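Local coordinates for protein serine racemase (Enterococcus faecalis, PDB 4ECL) that belongs to the alanine racemase family, pairing a TIM-barrel domain with a beta-rich C-terminal domain, and forms the cytoplasmic part of the enterococcal protein VanTG, at residues Gly69-Leu72 against Arg73-Ile77. Numbering follows the deposited sequence.
Sequences GIRL and RKYGI
Tyr-75 stretches along Arg-71, one turn earlier, its hydroxyl arriving at the rim of the guanidinium; the two flat groups stand almost perpendicular (88°). Arg-71 NE reaches Tyr-75 OH at 3.4 Å, a weak hydrogen bond; NH2 also turns toward this oxygen, but its placement is less certain and its stronger partner is Glu-40. With CG anti to the carbonyl carbon (chi1 -65°), the Tyr-75 ring folds back over its own helix, and Arg-71 O sits 3.2 Å above the plane of one face, displaced toward its rim, while accepting the bond from Tyr-75 N. Helix 66-74, the crossover between parallel strands 60-63 and 80-83 of the TIM barrel, finishes here in a Schellman motif: Gly-76 takes positive phi, its N bonds to Arg-73 O (3.1 Å), and outside this Ile-77 N returns to Leu-72 O at 3.0 Å. The turn brings Ile-77 CG1 within 4.0 Å of Leu-72 CB, an apolar contact packed against helix 46-55. Arg-73, bent at chi2 (-57°), curls round so that NH1 donates to Ile-77 O at 2.9 Å, from above the carbonyl plane; Ser-79, Tyr-98 and Glu-99 offer its guanidinium further backbone carbonyls. Lys-74 CE lies 3.5 Å from Ile-70 CG2.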
loop_
_atom_site.group_PDB
_atom_site.type_symbol
_atom_site.label_atom_id
_atom_site.label_comp_id
_atom_site.label_asym_id
_atom_site.label_seq_id
_atom_site.Cartn_x
_atom_site.Cartn_y
_atom_site.Cartn_z
ATOM N N GLY A 69 -12.899 -11.897 7.236
ATOM C CA GLY A 69 -13.971 -12.882 7.262
ATOM C C GLY A 69 -15.351 -12.276 7.493
ATOM O O GLY A 69 -16.322 -12.624 6.816
ATOM N N ILE A 70 -15.440 -11.368 8.460
ATOM C CA ILE A 70 -16.686 -10.676 8.744
ATOM C C ILE A 70 -17.137 -9.841 7.522
ATOM O O ILE A 70 -18.324 -9.826 7.170
ATOM C CB ILE A 70 -16.531 -9.788 9.999
ATOM C CG1 ILE A 70 -16.385 -10.660 11.242
ATOM C CG2 ILE A 70 -17.719 -8.870 10.183
ATOM C CD1 ILE A 70 -16.230 -9.839 12.515
ATOM N N ARG A 71 -16.188 -9.171 6.868
ATOM C CA ARG A 71 -16.502 -8.422 5.646
ATOM C C ARG A 71 -17.118 -9.310 4.567
ATOM O O ARG A 71 -18.090 -8.918 3.923
ATOM C CB ARG A 71 -15.267 -7.704 5.104
ATOM C CG ARG A 71 -15.006 -6.371 5.797
ATOM C CD ARG A 71 -13.630 -5.837 5.465
ATOM N NE ARG A 71 -13.495 -5.542 4.047
ATOM C CZ ARG A 71 -12.358 -5.651 3.370
ATOM N NH1 ARG A 71 -11.251 -6.064 3.982
ATOM N NH2 ARG A 71 -12.329 -5.358 2.076
ATOM N N LEU A 72 -16.573 -10.515 4.395
ATOM C CA LEU A 72 -17.112 -11.458 3.417
ATOM C C LEU A 72 -18.561 -11.775 3.714
ATOM O O LEU A 72 -19.398 -11.775 2.811
ATOM C CB LEU A 72 -16.295 -12.742 3.376
ATOM C CG LEU A 72 -14.868 -12.563 2.872
ATOM C CD1 LEU A 72 -14.255 -13.926 2.625
ATOM C CD2 LEU A 72 -14.921 -11.755 1.583
ATOM N N ARG A 73 -18.854 -12.032 4.981
ATOM C CA ARG A 73 -20.221 -12.305 5.420
ATOM C C ARG A 73 -21.142 -11.132 5.099
ATOM O O ARG A 73 -22.298 -11.323 4.718
ATOM C CB ARG A 73 -20.260 -12.601 6.927
ATOM C CG ARG A 73 -19.642 -13.946 7.341
ATOM C CD ARG A 73 -20.313 -15.108 6.615
ATOM N NE ARG A 73 -19.865 -16.411 7.112
ATOM C CZ ARG A 73 -19.741 -17.500 6.362
ATOM N NH1 ARG A 73 -20.025 -17.449 5.067
ATOM N NH2 ARG A 73 -19.326 -18.643 6.904
ATOM N N LYS A 74 -20.625 -9.917 5.264
ATOM C CA LYS A 74 -21.400 -8.723 4.955
ATOM C C LYS A 74 -21.580 -8.554 3.451
ATOM O O LYS A 74 -22.531 -7.916 3.009
ATOM C CB LYS A 74 -20.748 -7.475 5.557
ATOM C CG LYS A 74 -20.827 -7.407 7.081
ATOM C CD LYS A 74 -19.871 -6.366 7.652
ATOM C CE LYS A 74 -19.957 -6.306 9.188
ATOM N NZ LYS A 74 -18.932 -5.400 9.803
ATOM N N TYR A 75 -20.667 -9.117 2.664
ATOM C CA TYR A 75 -20.810 -9.076 1.202
ATOM C C TYR A 75 -21.827 -10.105 0.716
ATOM O O TYR A 75 -22.130 -10.169 -0.467
ATOM C CB TYR A 75 -19.468 -9.329 0.507
ATOM C CG TYR A 75 -18.426 -8.263 0.750
ATOM C CD1 TYR A 75 -18.792 -6.976 1.144
ATOM C CD2 TYR A 75 -17.075 -8.538 0.573
ATOM C CE1 TYR A 75 -17.836 -5.995 1.359
ATOM C CE2 TYR A 75 -16.113 -7.567 0.791
ATOM C CZ TYR A 75 -16.499 -6.299 1.181
ATOM O OH TYR A 75 -15.539 -5.336 1.395
ATOM N N GLY A 76 -22.339 -10.921 1.633
ATOM C CA GLY A 76 -23.295 -11.956 1.280
ATOM C C GLY A 76 -22.676 -13.324 1.036
ATOM O O GLY A 76 -23.347 -14.231 0.537
ATOM N N ILE A 77 -21.401 -13.481 1.389
ATOM C CA ILE A 77 -20.731 -14.761 1.204
ATOM C C ILE A 77 -21.291 -15.773 2.200
ATOM O O ILE A 77 -21.336 -15.518 3.396
ATOM C CB ILE A 77 -19.207 -14.642 1.353
ATOM C CG1 ILE A 77 -18.647 -13.724 0.267
ATOM C CG2 ILE A 77 -18.560 -16.004 1.231
ATOM C CD1 ILE A 77 -18.983 -14.201 -1.142
#